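Local coordinates for protein exoglucanase A (PDB 7CBD) that hydrolyses beta-1,4-glucosidic bonds of cellulose with inversion of anomeric configuration, releasing cellobiose from non-reducing chain ends, this chain being its family 6 catalytic domain, at residues A[55-60]-A[122-127]; A[93-98]-A[108-113]; A[236-241]-A[324-329]; A[261-266]-A[328-333]. All coordinates share one frame; numbering follows the deposited sequence. Where two conformers were deposited one is given.

Contact 1. Residues A[55-60]-A[122-127]; sequences DRISAI and SEYIDP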
loop_
_atom_site.group_PDB
_atom_site.type_symbol
_atom_site.label_atom_id
_atom_site.label_comp_id
_atom_site.label_asym_id
_atom_site.label_seq_id
_atom_site.Cartn_x
_atom_site.Cartn_y
_atom_site.Cartn_z
ATOM N N ASP A 55 -7.607 5.501 9.282
ATOM C CA ASP A 55 -8.119 6.157 8.080
ATOM C C ASP A 55 -9.152 7.237 8.368
ATOM O O ASP A 55 -9.689 7.829 7.426
ATOM C CB ASP A 55 -8.649 5.142 7.052
ATOM C CG ASP A 55 -9.751 4.248 7.597
ATOM O OD1 ASP A 55 -10.026 4.284 8.810
ATOM O OD2 ASP A 55 -10.352 3.496 6.796
ATOM N N ARG A 56 -9.429 7.509 9.638
ATOM C CA ARG A 56 -10.301 8.593 10.059
ATOM C C ARG A 56 -10.088 8.771 11.552
ATOM O O ARG A 56 -9.592 7.866 12.234
ATOM C CB ARG A 56 -11.775 8.304 9.749
ATOM C CG ARG A 56 -12.210 6.902 10.090
ATOM C CD ARG A 56 -13.679 6.672 9.736
ATOM N NE ARG A 56 -14.028 5.260 9.619
ATOM C CZ ARG A 56 -15.268 4.779 9.686
ATOM N NH1 ARG A 56 -15.475 3.476 9.555
ATOM N NH2 ARG A 56 -16.298 5.593 9.884
ATOM N N ILE A 57 -10.488 9.938 12.058
ATOM C CA ILE A 57 -10.286 10.241 13.473
ATOM C C ILE A 57 -10.975 9.210 14.362
ATOM O O ILE A 57 -10.424 8.788 15.386
ATOM C CB ILE A 57 -10.738 11.680 13.776
ATOM C CG1 ILE A 57 -9.684 12.664 13.274
ATOM C CG2 ILE A 57 -11.026 11.859 15.273
ATOM C CD1 ILE A 57 -10.225 14.069 13.046
ATOM N N SER A 58 -12.166 8.752 13.967
ATOM C CA SER A 58 -12.905 7.812 14.803
ATOM C C SER A 58 -12.200 6.472 14.944
ATOM O O SER A 58 -12.496 5.735 15.887
ATOM C CB SER A 58 -14.320 7.605 14.267
ATOM O OG SER A 58 -14.312 6.860 13.067
ATOM N N ALA A 59 -11.272 6.141 14.041
ATOM C CA ALA A 59 -10.531 4.894 14.168
ATOM C C ALA A 59 -9.586 4.898 15.360
ATOM O O ALA A 59 -9.147 3.824 15.793
ATOM C CB ALA A 59 -9.744 4.613 12.888
ATOM N N ILE A 60 -9.250 6.072 15.897
ATOM C CA ILE A 60 -8.307 6.125 17.011
ATOM C C ILE A 60 -8.914 5.483 18.253
ATOM O O ILE A 60 -8.297 4.628 18.891
ATOM C CB ILE A 60 -7.816 7.561 17.263
ATOM C CG1 ILE A 60 -7.112 8.103 16.017
ATOM C CG2 ILE A 60 -6.873 7.596 18.475
ATOM C CD1 ILE A 60 -6.923 9.621 16.026
ATOM N N SER A 122 -4.441 18.464 15.998
ATOM C CA SER A 122 -4.860 18.343 17.389
ATOM C C SER A 122 -5.724 17.122 17.663
ATOM O O SER A 122 -5.666 16.574 18.770
ATOM C CB SER A 122 -5.603 19.608 17.830
ATOM O OG SER A 122 -6.896 19.664 17.256
ATOM N N GLU A 123 -6.532 16.687 16.695
ATOM C CA GLU A 123 -7.470 15.592 16.897
ATOM C C GLU A 123 -7.075 14.310 16.187
ATOM O O GLU A 123 -7.705 13.270 16.421
ATOM C CB GLU A 123 -8.885 16.000 16.449
ATOM C CG GLU A 123 -9.501 17.126 17.261
ATOM C CD GLU A 123 -10.773 17.688 16.630
ATOM O OE1 GLU A 123 -11.570 16.900 16.068
ATOM O OE2 GLU A 123 -10.970 18.925 16.683
ATOM N N TYR A 124 -6.058 14.350 15.329
ATOM C CA TYR A 124 -5.604 13.147 14.638
ATOM C C TYR A 124 -4.164 12.818 15.021
ATOM O O TYR A 124 -3.929 11.815 15.704
ATOM C CB TYR A 124 -5.824 13.285 13.125
ATOM C CG TYR A 124 -5.408 12.046 12.371
ATOM C CD1 TYR A 124 -6.216 10.910 12.351
ATOM C CD2 TYR A 124 -4.193 12.004 11.699
ATOM C CE1 TYR A 124 -5.810 9.749 11.681
ATOM C CE2 TYR A 124 -3.781 10.854 11.029
ATOM C CZ TYR A 124 -4.593 9.734 11.023
ATOM O OH TYR A 124 -4.174 8.600 10.363
ATOM N N ILE A 125 -3.187 13.642 14.634
ATOM C CA ILE A 125 -1.795 13.322 14.944
ATOM C C ILE A 125 -1.550 13.327 16.452
ATOM O O ILE A 125 -0.924 12.409 16.996
ATOM C CB ILE A 125 -0.822 14.255 14.199
ATOM C CG1 ILE A 125 -0.923 14.064 12.680
ATOM C CG2 ILE A 125 0.608 14.017 14.676
ATOM C CD1 ILE A 125 -0.607 12.668 12.185
ATOM N N ASP A 126 -2.003 14.370 17.152
ATOM C CA ASP A 126 -1.679 14.455 18.580
ATOM C C ASP A 126 -2.155 13.240 19.367
ATOM O O ASP A 126 -1.353 12.680 20.135
ATOM C CB ASP A 126 -2.178 15.766 19.201
ATOM C CG ASP A 126 -1.317 16.966 18.840
ATOM O OD1 ASP A 126 -0.282 16.798 18.156
ATOM O OD2 ASP A 126 -1.698 18.090 19.241
ATOM N N PRO A 127 -3.408 12.778 19.244
ATOM C CA PRO A 127 -3.804 11.592 20.024
ATOM C C PRO A 127 -3.091 10.327 19.594
ATOM O O PRO A 127 -2.825 9.462 20.436
ATOM C CB PRO A 127 -5.322 11.496 19.805
ATOM C CG PRO A 127 -5.736 12.846 19.317
ATOM C CD PRO A 127 -4.565 13.413 18.583
#

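Contact 2. Residues A[93-98]-A[108-113]; sequences IYDLPG and GELPAT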
loop_
_atom_site.group_PDB
_atom_site.type_symbol
_atom_site.label_atom_id
_atom_site.label_comp_id
_atom_site.label_asym_id
_atom_site.label_seq_id
_atom_site.Cartn_x
_atom_site.Cartn_y
_atom_site.Cartn_z
ATOM N N ILE A 93 -0.819 6.178 8.731
ATOM C CA ILE A 93 -1.226 7.547 9.004
ATOM C C ILE A 93 -1.856 8.063 7.710
ATOM O O ILE A 93 -1.185 8.141 6.676
ATOM C CB ILE A 93 0.008 8.382 9.390
ATOM C CG1 ILE A 93 0.770 7.723 10.547
ATOM C CG2 ILE A 93 -0.371 9.818 9.713
ATOM C CD1 ILE A 93 -0.043 7.546 11.811
ATOM N N TYR A 94 -3.158 8.362 7.739
ATOM C CA TYR A 94 -3.898 8.567 6.494
ATOM C C TYR A 94 -5.122 9.440 6.730
ATOM O O TYR A 94 -6.260 8.962 6.637
ATOM C CB TYR A 94 -4.320 7.215 5.901
ATOM C CG TYR A 94 -4.906 7.238 4.494
ATOM C CD1 TYR A 94 -4.320 7.978 3.475
ATOM C CD2 TYR A 94 -6.021 6.467 4.182
ATOM C CE1 TYR A 94 -4.849 7.978 2.184
ATOM C CE2 TYR A 94 -6.549 6.454 2.909
ATOM C CZ TYR A 94 -5.960 7.206 1.912
ATOM O OH TYR A 94 -6.501 7.174 0.644
ATOM N N ASP A 95 -4.906 10.731 7.019
ATOM C CA ASP A 95 -6.052 11.614 7.198
ATOM C C ASP A 95 -5.744 13.070 6.864
ATOM O O ASP A 95 -6.361 13.970 7.445
ATOM C CB ASP A 95 -6.625 11.499 8.620
ATOM C CG ASP A 95 -8.097 11.865 8.694
ATOM O OD1 ASP A 95 -8.791 11.885 7.648
ATOM O OD2 ASP A 95 -8.559 12.112 9.826
ATOM N N LEU A 96 -4.854 13.327 5.901
ATOM C CA LEU A 96 -4.470 14.706 5.615
ATOM C C LEU A 96 -5.680 15.545 5.213
ATOM O O LEU A 96 -6.622 15.043 4.584
ATOM C CB LEU A 96 -3.468 14.778 4.467
ATOM C CG LEU A 96 -2.015 14.559 4.858
ATOM C CD1 LEU A 96 -1.187 14.308 3.624
ATOM C CD2 LEU A 96 -1.451 15.718 5.649
ATOM N N PRO A 97 -5.667 16.838 5.529
ATOM C CA PRO A 97 -6.655 17.742 4.924
ATOM C C PRO A 97 -6.571 17.643 3.407
ATOM O O PRO A 97 -5.482 17.579 2.837
ATOM C CB PRO A 97 -6.221 19.130 5.421
ATOM C CG PRO A 97 -5.399 18.845 6.652
ATOM C CD PRO A 97 -4.694 17.560 6.366
ATOM N N GLY A 98 -7.732 17.606 2.755
ATOM C CA GLY A 98 -7.764 17.471 1.309
ATOM C C GLY A 98 -7.234 16.146 0.805
ATOM O O GLY A 98 -6.721 16.074 -0.318
ATOM N N GLY A 108 -11.460 12.690 1.633
ATOM C CA GLY A 108 -10.944 12.891 2.979
ATOM C C GLY A 108 -11.941 13.624 3.863
ATOM O O GLY A 108 -12.602 14.565 3.429
ATOM N N GLU A 109 -12.034 13.180 5.119
ATOM C CA GLU A 109 -12.970 13.796 6.056
ATOM C C GLU A 109 -12.570 15.212 6.459
ATOM O O GLU A 109 -13.435 15.982 6.888
ATOM C CB GLU A 109 -13.153 12.929 7.301
ATOM C CG GLU A 109 -11.918 12.877 8.184
ATOM C CD GLU A 109 -12.088 11.986 9.399
ATOM O OE1 GLU A 109 -13.161 11.360 9.549
ATOM O OE2 GLU A 109 -11.138 11.912 10.204
ATOM N N LEU A 110 -11.295 15.573 6.346
ATOM C CA LEU A 110 -10.867 16.916 6.731
ATOM C C LEU A 110 -10.723 17.780 5.490
ATOM O O LEU A 110 -10.008 17.387 4.555
ATOM C CB LEU A 110 -9.532 16.860 7.468
ATOM C CG LEU A 110 -9.531 16.086 8.791
ATOM C CD1 LEU A 110 -8.143 16.096 9.416
ATOM C CD2 LEU A 110 -10.586 16.650 9.748
ATOM N N PRO A 111 -11.361 18.946 5.434
ATOM C CA PRO A 111 -11.225 19.800 4.251
ATOM C C PRO A 111 -9.841 20.414 4.177
ATOM O O PRO A 111 -9.129 20.553 5.178
ATOM C CB PRO A 111 -12.271 20.903 4.467
ATOM C CG PRO A 111 -13.115 20.479 5.574
ATOM C CD PRO A 111 -12.343 19.477 6.396
ATOM N N ALA A 112 -9.482 20.818 2.956
ATOM C CA ALA A 112 -8.225 21.514 2.685
ATOM C C ALA A 112 -8.384 22.984 3.074
ATOM O O ALA A 112 -8.516 23.874 2.231
ATOM C CB ALA A 112 -7.846 21.371 1.218
ATOM N N THR A 113 -8.412 23.219 4.388
ATOM C CA THR A 113 -8.521 24.551 4.968
ATOM C C THR A 113 -7.685 24.577 6.236
ATOM O O THR A 113 -7.323 23.534 6.786
ATOM C CB THR A 113 -9.957 24.891 5.389
ATOM O OG1 THR A 113 -10.381 23.955 6.391
ATOM C CG2 THR A 113 -10.911 24.853 4.207
HETATM O O HOH W 1 -8.987 13.893 5.584
HETATM O O HOH W 2 -10.781 10.798 5.755
#

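Contact 3. Residues A[236-241]-A[324-329]; sequences TTPLEE and RVDRRV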
loop_
_atom_site.group_PDB
_atom_site.type_symbol
_atom_site.label_atom_id
_atom_site.label_comp_id
_atom_site.label_asym_id
_atom_site.label_seq_id
_atom_site.Cartn_x
_atom_site.Cartn_y
_atom_site.Cartn_z
ATOM N N THR A 236 -1.491 -2.458 -7.022
ATOM C CA THR A 236 -1.338 -3.805 -7.544
ATOM C C THR A 236 -0.178 -3.948 -8.518
ATOM O O THR A 236 -0.002 -5.034 -9.075
ATOM C CB THR A 236 -2.635 -4.285 -8.217
ATOM O OG1 THR A 236 -2.977 -3.396 -9.286
ATOM C CG2 THR A 236 -3.777 -4.321 -7.217
ATOM N N THR A 237 0.625 -2.915 -8.723
ATOM C CA THR A 237 1.709 -3.021 -9.687
ATOM C C THR A 237 2.637 -4.162 -9.276
ATOM O O THR A 237 3.009 -4.251 -8.099
ATOM C CB THR A 237 2.458 -1.700 -9.737
ATOM O OG1 THR A 237 1.539 -0.681 -10.149
ATOM C CG2 THR A 237 3.617 -1.774 -10.718
ATOM N N PRO A 238 2.998 -5.068 -10.189
ATOM C CA PRO A 238 3.711 -6.280 -9.770
ATOM C C PRO A 238 5.060 -5.990 -9.145
ATOM O O PRO A 238 5.714 -4.988 -9.440
ATOM C CB PRO A 238 3.876 -7.085 -11.068
ATOM C CG PRO A 238 3.564 -6.154 -12.164
ATOM C CD PRO A 238 2.639 -5.106 -11.615
ATOM N N LEU A 239 5.473 -6.911 -8.279
ATOM C CA LEU A 239 6.814 -6.864 -7.718
ATOM C C LEU A 239 7.856 -6.949 -8.828
ATOM O O LEU A 239 8.793 -6.145 -8.886
ATOM C CB LEU A 239 6.971 -8.011 -6.719
ATOM C CG LEU A 239 8.261 -8.028 -5.908
ATOM C CD1 LEU A 239 8.364 -6.770 -5.035
ATOM C CD2 LEU A 239 8.340 -9.284 -5.067
ATOM N N GLU A 240 7.703 -7.929 -9.717
ATOM C CA GLU A 240 8.557 -8.094 -10.882
ATOM C C GLU A 240 7.699 -8.494 -12.071
ATOM O O GLU A 240 6.684 -9.183 -11.922
ATOM C CB GLU A 240 9.620 -9.186 -10.675
ATOM C CG GLU A 240 10.750 -8.776 -9.752
ATOM C CD GLU A 240 11.976 -9.651 -9.904
ATOM O OE1 GLU A 240 11.914 -10.824 -9.489
ATOM O OE2 GLU A 240 12.999 -9.164 -10.437
ATOM N N GLU A 241 8.114 -8.043 -13.257
ATOM C CA GLU A 241 7.568 -8.560 -14.503
ATOM C C GLU A 241 8.541 -9.611 -15.020
ATOM O O GLU A 241 9.561 -9.260 -15.628
ATOM C CB GLU A 241 7.387 -7.437 -15.526
ATOM C CG GLU A 241 6.132 -6.596 -15.303
ATOM C CD GLU A 241 4.841 -7.337 -15.628
ATOM O OE1 GLU A 241 4.897 -8.507 -16.070
ATOM O OE2 GLU A 241 3.760 -6.746 -15.439
ATOM N N ARG A 324 2.851 -9.356 -20.144
ATOM C CA ARG A 324 2.782 -8.693 -18.852
ATOM C C ARG A 324 1.943 -9.505 -17.875
ATOM O O ARG A 324 0.908 -10.066 -18.244
ATOM C CB ARG A 324 2.191 -7.290 -19.000
ATOM C CG ARG A 324 0.772 -7.186 -19.579
ATOM C CD ARG A 324 0.441 -5.714 -19.720
ATOM N NE ARG A 324 -0.639 -5.341 -20.633
ATOM C CZ ARG A 324 -1.895 -5.104 -20.266
ATOM N NH1 ARG A 324 -2.282 -5.298 -19.013
ATOM N NH2 ARG A 324 -2.775 -4.696 -21.167
ATOM N N VAL A 325 2.399 -9.565 -16.620
ATOM C CA VAL A 325 1.588 -10.213 -15.598
ATOM C C VAL A 325 0.532 -9.262 -15.057
ATOM O O VAL A 325 -0.551 -9.704 -14.664
ATOM C CB VAL A 325 2.421 -10.881 -14.483
ATOM C CG1 VAL A 325 3.421 -11.867 -15.082
ATOM C CG2 VAL A 325 3.124 -9.845 -13.619
ATOM N N ASP A 326 0.815 -7.957 -15.014
ATOM C CA ASP A 326 -0.207 -6.986 -14.637
ATOM C C ASP A 326 -1.281 -7.007 -15.714
ATOM O O ASP A 326 -1.019 -6.617 -16.856
ATOM C CB ASP A 326 0.432 -5.604 -14.539
ATOM C CG ASP A 326 -0.498 -4.561 -13.938
ATOM O OD1 ASP A 326 -1.737 -4.689 -14.057
ATOM O OD2 ASP A 326 0.022 -3.590 -13.356
ATOM N N ARG A 327 -2.481 -7.474 -15.363
ATOM C CA ARG A 327 -3.560 -7.640 -16.333
ATOM C C ARG A 327 -4.538 -6.469 -16.344
ATOM O O ARG A 327 -5.601 -6.572 -16.957
ATOM C CB ARG A 327 -4.313 -8.960 -16.098
ATOM C CG ARG A 327 -3.445 -10.220 -16.060
ATOM C CD ARG A 327 -2.515 -10.342 -17.259
ATOM N NE ARG A 327 -3.239 -10.295 -18.524
ATOM C CZ ARG A 327 -2.663 -10.189 -19.718
ATOM N NH1 ARG A 327 -3.414 -10.129 -20.807
ATOM N NH2 ARG A 327 -1.340 -10.128 -19.831
ATOM N N ARG A 328 -4.211 -5.363 -15.685
ATOM C CA ARG A 328 -5.117 -4.228 -15.665
ATOM C C ARG A 328 -5.294 -3.631 -17.058
ATOM O O ARG A 328 -4.481 -3.822 -17.966
ATOM C CB ARG A 328 -4.578 -3.145 -14.738
ATOM C CG ARG A 328 -4.753 -3.464 -13.273
ATOM C CD ARG A 328 -4.262 -2.326 -12.421
ATOM N NE ARG A 328 -2.811 -2.273 -12.412
ATOM C CZ ARG A 328 -2.101 -1.460 -11.640
ATOM N NH1 ARG A 328 -2.710 -0.581 -10.854
ATOM N NH2 ARG A 328 -0.776 -1.511 -11.670
ATOM N N VAL A 329 -6.393 -2.892 -17.214
ATOM C CA VAL A 329 -6.613 -2.128 -18.438
ATOM C C VAL A 329 -5.518 -1.078 -18.615
ATOM O O VAL A 329 -5.077 -0.795 -19.735
ATOM C CB VAL A 329 -8.022 -1.500 -18.420
ATOM C CG1 VAL A 329 -8.313 -0.782 -19.729
ATOM C CG2 VAL A 329 -9.093 -2.561 -18.152
#

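Contact 4. Residues A[261-266]-A[328-333]; sequences FYEWNF and RVHRGA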
loop_
_atom_site.group_PDB
_atom_site.type_symbol
_atom_site.label_atom_id
_atom_site.label_comp_id
_atom_site.label_asym_id
_atom_site.label_seq_id
_atom_site.Cartn_x
_atom_site.Cartn_y
_atom_site.Cartn_z
ATOM N N PHE A 261 0.471 0.168 -22.811
ATOM C CA PHE A 261 0.431 -0.103 -21.383
ATOM C C PHE A 261 1.489 0.682 -20.617
ATOM O O PHE A 261 1.250 1.081 -19.470
ATOM C CB PHE A 261 0.592 -1.599 -21.126
ATOM C CG PHE A 261 0.276 -2.007 -19.715
ATOM C CD1 PHE A 261 -1.031 -1.992 -19.250
ATOM C CD2 PHE A 261 1.287 -2.392 -18.844
ATOM C CE1 PHE A 261 -1.327 -2.374 -17.953
ATOM C CE2 PHE A 261 0.997 -2.781 -17.547
ATOM C CZ PHE A 261 -0.308 -2.768 -17.103
ATOM N N TYR A 262 2.664 0.911 -21.209
ATOM C CA TYR A 262 3.742 1.517 -20.437
ATOM C C TYR A 262 3.963 3.001 -20.711
ATOM O O TYR A 262 4.556 3.677 -19.868
ATOM C CB TYR A 262 5.053 0.726 -20.571
ATOM C CG TYR A 262 5.006 -0.601 -19.854
ATOM C CD1 TYR A 262 4.745 -0.672 -18.493
ATOM C CD2 TYR A 262 5.198 -1.786 -20.546
ATOM C CE1 TYR A 262 4.688 -1.889 -17.842
ATOM C CE2 TYR A 262 5.147 -3.010 -19.909
ATOM C CZ TYR A 262 4.893 -3.060 -18.559
ATOM O OH TYR A 262 4.836 -4.287 -17.938
ATOM N N GLU A 263 3.516 3.530 -21.851
ATOM C CA GLU A 263 3.550 4.982 -22.087
ATOM C C GLU A 263 4.958 5.557 -21.904
ATOM O O GLU A 263 5.139 6.637 -21.339
ATOM C CB GLU A 263 2.545 5.726 -21.195
ATOM C CG GLU A 263 1.091 5.318 -21.393
ATOM C CD GLU A 263 0.127 5.991 -20.417
ATOM O OE1 GLU A 263 0.563 6.463 -19.343
ATOM O OE2 GLU A 263 -1.086 6.026 -20.722
ATOM N N TRP A 264 5.966 4.818 -22.367
ATOM C CA TRP A 264 7.390 5.193 -22.367
ATOM C C TRP A 264 8.083 5.064 -21.003
ATOM O O TRP A 264 9.269 5.394 -20.895
ATOM C CB TRP A 264 7.674 6.572 -22.989
ATOM C CG TRP A 264 7.204 6.704 -24.422
ATOM C CD1 TRP A 264 5.982 7.142 -24.850
ATOM C CD2 TRP A 264 7.955 6.402 -25.607
ATOM N NE1 TRP A 264 5.925 7.130 -26.225
ATOM C CE2 TRP A 264 7.124 6.682 -26.714
ATOM C CE3 TRP A 264 9.247 5.925 -25.840
ATOM C CZ2 TRP A 264 7.546 6.499 -28.029
ATOM C CZ3 TRP A 264 9.664 5.743 -27.149
ATOM C CH2 TRP A 264 8.814 6.029 -28.226
ATOM N N ASN A 265 7.386 4.601 -19.970
ATOM C CA ASN A 265 7.972 4.403 -18.649
ATOM C C ASN A 265 8.993 3.263 -18.694
ATOM O O ASN A 265 8.724 2.206 -19.262
ATOM C CB ASN A 265 6.818 4.009 -17.724
ATOM C CG ASN A 265 7.119 4.170 -16.252
ATOM O OD1 ASN A 265 8.269 4.163 -15.808
ATOM N ND2 ASN A 265 6.051 4.303 -15.471
ATOM N N PHE A 266 10.168 3.469 -18.077
ATOM C CA PHE A 266 11.164 2.402 -17.951
ATOM C C PHE A 266 10.934 1.494 -16.747
ATOM O O PHE A 266 11.599 0.455 -16.640
ATOM C CB PHE A 266 12.580 2.972 -17.809
ATOM C CG PHE A 266 13.203 3.411 -19.099
ATOM C CD1 PHE A 266 13.791 2.494 -19.957
ATOM C CD2 PHE A 266 13.234 4.754 -19.436
ATOM C CE1 PHE A 266 14.380 2.911 -21.141
ATOM C CE2 PHE A 266 13.823 5.175 -20.614
ATOM C CZ PHE A 266 14.403 4.247 -21.464
ATOM N N ARG A 328 -4.211 -5.363 -15.685
ATOM C CA ARG A 328 -5.117 -4.228 -15.665
ATOM C C ARG A 328 -5.294 -3.631 -17.058
ATOM O O ARG A 328 -4.481 -3.822 -17.966
ATOM C CB ARG A 328 -4.578 -3.145 -14.738
ATOM C CG ARG A 328 -4.753 -3.464 -13.273
ATOM C CD ARG A 328 -4.262 -2.326 -12.421
ATOM N NE ARG A 328 -2.811 -2.273 -12.412
ATOM C CZ ARG A 328 -2.101 -1.460 -11.640
ATOM N NH1 ARG A 328 -2.710 -0.581 -10.854
ATOM N NH2 ARG A 328 -0.776 -1.511 -11.670
ATOM N N VAL A 329 -6.393 -2.892 -17.214
ATOM C CA VAL A 329 -6.613 -2.128 -18.438
ATOM C C VAL A 329 -5.518 -1.078 -18.615
ATOM O O VAL A 329 -5.077 -0.795 -19.735
ATOM C CB VAL A 329 -8.022 -1.500 -18.420
ATOM C CG1 VAL A 329 -8.313 -0.782 -19.729
ATOM C CG2 VAL A 329 -9.093 -2.561 -18.152
ATOM N N HIS A 330 -5.048 -0.499 -17.512
ATOM C CA HIS A 330 -4.134 0.636 -17.522
ATOM C C HIS A 330 -3.544 0.725 -16.127
ATOM O O HIS A 330 -4.211 0.384 -15.149
ATOM C CB HIS A 330 -4.910 1.913 -17.869
ATOM C CG HIS A 330 -4.061 3.137 -18.032
ATOM N ND1 HIS A 330 -3.565 3.856 -16.963
ATOM C CD2 HIS A 330 -3.660 3.796 -19.146
ATOM C CE1 HIS A 330 -2.874 4.888 -17.412
ATOM N NE2 HIS A 330 -2.913 4.873 -18.733
ATOM N N ARG A 331 -2.286 1.166 -16.044
ATOM C CA ARG A 331 -1.572 1.153 -14.775
ATOM C C ARG A 331 -2.080 2.193 -13.785
ATOM O O ARG A 331 -1.658 2.170 -12.621
ATOM C CB ARG A 331 -0.079 1.356 -15.021
ATOM C CG ARG A 331 0.526 0.357 -15.988
ATOM C CD ARG A 331 2.005 0.579 -16.179
ATOM N NE ARG A 331 2.763 -0.056 -15.105
ATOM C CZ ARG A 331 3.987 0.292 -14.713
ATOM N NH1 ARG A 331 4.596 -0.416 -13.773
ATOM N NH2 ARG A 331 4.606 1.333 -15.259
ATOM N N GLY A 332 -2.941 3.111 -14.218
ATOM C CA GLY A 332 -3.570 4.081 -13.344
ATOM C C GLY A 332 -4.813 3.586 -12.643
ATOM O O GLY A 332 -5.449 4.347 -11.906
ATOM N N ALA A 333 -5.194 2.327 -12.862
ATOM C CA ALA A 333 -6.430 1.782 -12.304
ATOM C C ALA A 333 -6.157 1.356 -10.867
ATOM O O ALA A 333 -5.639 0.263 -10.603
ATOM C CB ALA A 333 -6.948 0.636 -13.164
HETATM O O HOH W 3 -1.011 2.050 -18.516
HETATM O O HOH W 4 3.623 3.199 -17.272
#

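Contact 1. Residues A[55-60]-A[122-127]
I57 and I60 lie against one turn of helix 114-132, and no hydrogen bond passes between the two segments. On the helix, which opens here into a wider pi-type turn at 122-125, E123 comes first: its backbone O faces I57 CG1 at 3.8 Å, while its CB lies 4.1 Å from I57 CD1, the tip of that side chain. Y124 follows. I57 CG1, which stands anti to its own carbonyl carbon (chi1 -77°), reaches Y124 CB at 3.9 Å and sits at the edge of the phenol ring, near its plane. I60 CD1 comes obliquely to the same ring, 4.0 Å from Y124 CD1, and also packs on Y124 O. An alanine in place of I57 would probably open a gap beside Y124 CB and E123 CB, leaving that edge of the ring less tightly packed. The phenol hydroxyl is hydrogen-bonded beyond the segments, to M54 O and Y94 N. P127 closes the row more loosely, its CB 4.4 Å from I60 CG2. The contact thus joins the start of the short helix 58-61, just after strand 52-54, to helix 114-132, whose I125 faces helix 161-182 and, with Y124, touches strand 87-93.

Contact 2. Residues A[93-98]-A[108-113]
The two segments are the two ends of the long loop that leads from strand 87-93, a parallel strand of the family 6 barrel, to helix 114-132; D149, the predicted proton donor, lies near it, its side chain about 8 Å from that of L96. D95 and E109 meet through their carboxylates, D95 OD2 standing 2.6 Å from E109 OE2 with the two planes 54° apart. E109 OE2 already serves as an acceptor, for I57 N. D95 has CG anti to its backbone N (chi1 -154°), which carries its carboxylate across to the extended chain of E109. Two waters fill in around D95 OD1: one also meets L96 O and L110 N, and the other accepts from E109 N at 2.8 Å. Farther along, G98 N donates to L110 O at 2.9 Å, a nearly straight bond of 163° at the hydrogen, and P97 CA adds a CH...O contact to the same oxygen at 3.4 Å. L110 turns its side chain toward the first segment, CD1 lying 3.4 Å from D95 O. G98 has a positive phi, and a side chain there would run into A112 CB, 3.9 Å from G98 CA. Two acid oxygens this close suggest that one of the pair is protonated and shares its proton, so that two groups that would otherwise repel are probably held together.

Contact 3. Residues A[236-241]-A[324-329]
R328 reaches T236 and T237 in the loop that follows strand 228-231 of the family 6 barrel, and with D326 it forms an Asx turn reinforced by a salt bridge. D326 OD1 accepts from R328 N, closing the turn, and from R328 NE as well. The arginine chain bends at chi3 (-74°), bringing NE and NH2 side-on to the carboxylate, with NH2 2.8 Å from D326 OD2 on its syn lone pair. The same NH2 donates across the contact to T237 OG1 at 2.9 Å, in the guanidinium plane, though the angle at hydrogen is only 144°. That hydroxyl is also bonded to H195 ND1. T236 OG1 sits over one face of the guanidinium, 3.2 Å from R328 CZ, so the flat group is held at its edge and covered on that face. R328 NH1 reaches N235 and A333. T236 itself lies about 6 Å, side chain to side chain, from D371, a predicted active-site residue. Beyond P238, whose CB packs on V325 CG2 at 3.8 Å, E241 bends at chi2 (-71°) and brings its carboxylate to two consecutive backbone N-H groups just after helix 316-323. D326 N meets E241 OE2 at 3.2 Å, while V325 N donates to the syn lone pair of E241 OE1 at 2.8 Å.

Contact 4. Residues A[261-266]-A[328-333]
R331 lays its aliphatic chain over the ring of F261, a CH-pi contact with CG 3.7 Å from the ring centroid. F261 CG stands anti to its backbone N (chi1 -168°), carrying the ring to the second segment. Past CG the arginine bends at chi3, and Y262 CE1 comes over one face of the guanidinium, 3.8 Å from R331 NE. This joins the loop between strand 254-255 and helix 270-283, whose type I' turn spans Y262-N265, to the loop after helix 316-323, whose type I turn spans H330-A333. The direct polar link is one hydrogen bond, H330 NE2 to E263 OE2 at 2.9 Å, entering from above the carboxylate plane, while ND1 accepts from G332 N. A phenylalanine in place of H330 would probably leave E263 OE2 and G332 N without these partners. Waters supply the remaining links: one donates to F261 O at 2.6 Å and accepts from R331 N, and another joins Y262 O, N265 ND2 and R331 NH2. N265 ND2 also donates to S196 O, its OD1 accepts from D267 N, and R331 NH2 donates to D267 O. With NE2 donating and ND1 accepting, the ring's rotation is fixed, which fits a neutral imidazole protonated at NE2.

In the fold
The four contacts form two pairs on the family 6 catalytic domain. Contact 2 is nested along the chain within the loop closed by contact 1, and their centres are 11 Å apart. Contacts 3 and 4 share R328 and V329, with centres 9 Å apart; F261 joins them, its ring lying against R324 and D326. Contacts 1 and 3 lie on opposite sides of the chain's centre, 34 Å between centres, while contacts 2 and 3 come within about 13 Å at their nearest atoms. Contact 2 comes nearest D149 (L96 side chain about 8 Å away); contacts 3 and 4 lie near D371, also predicted, the side chains of T236 and R328 about 6 and 9 Å from its own; contact 1 lies away from both.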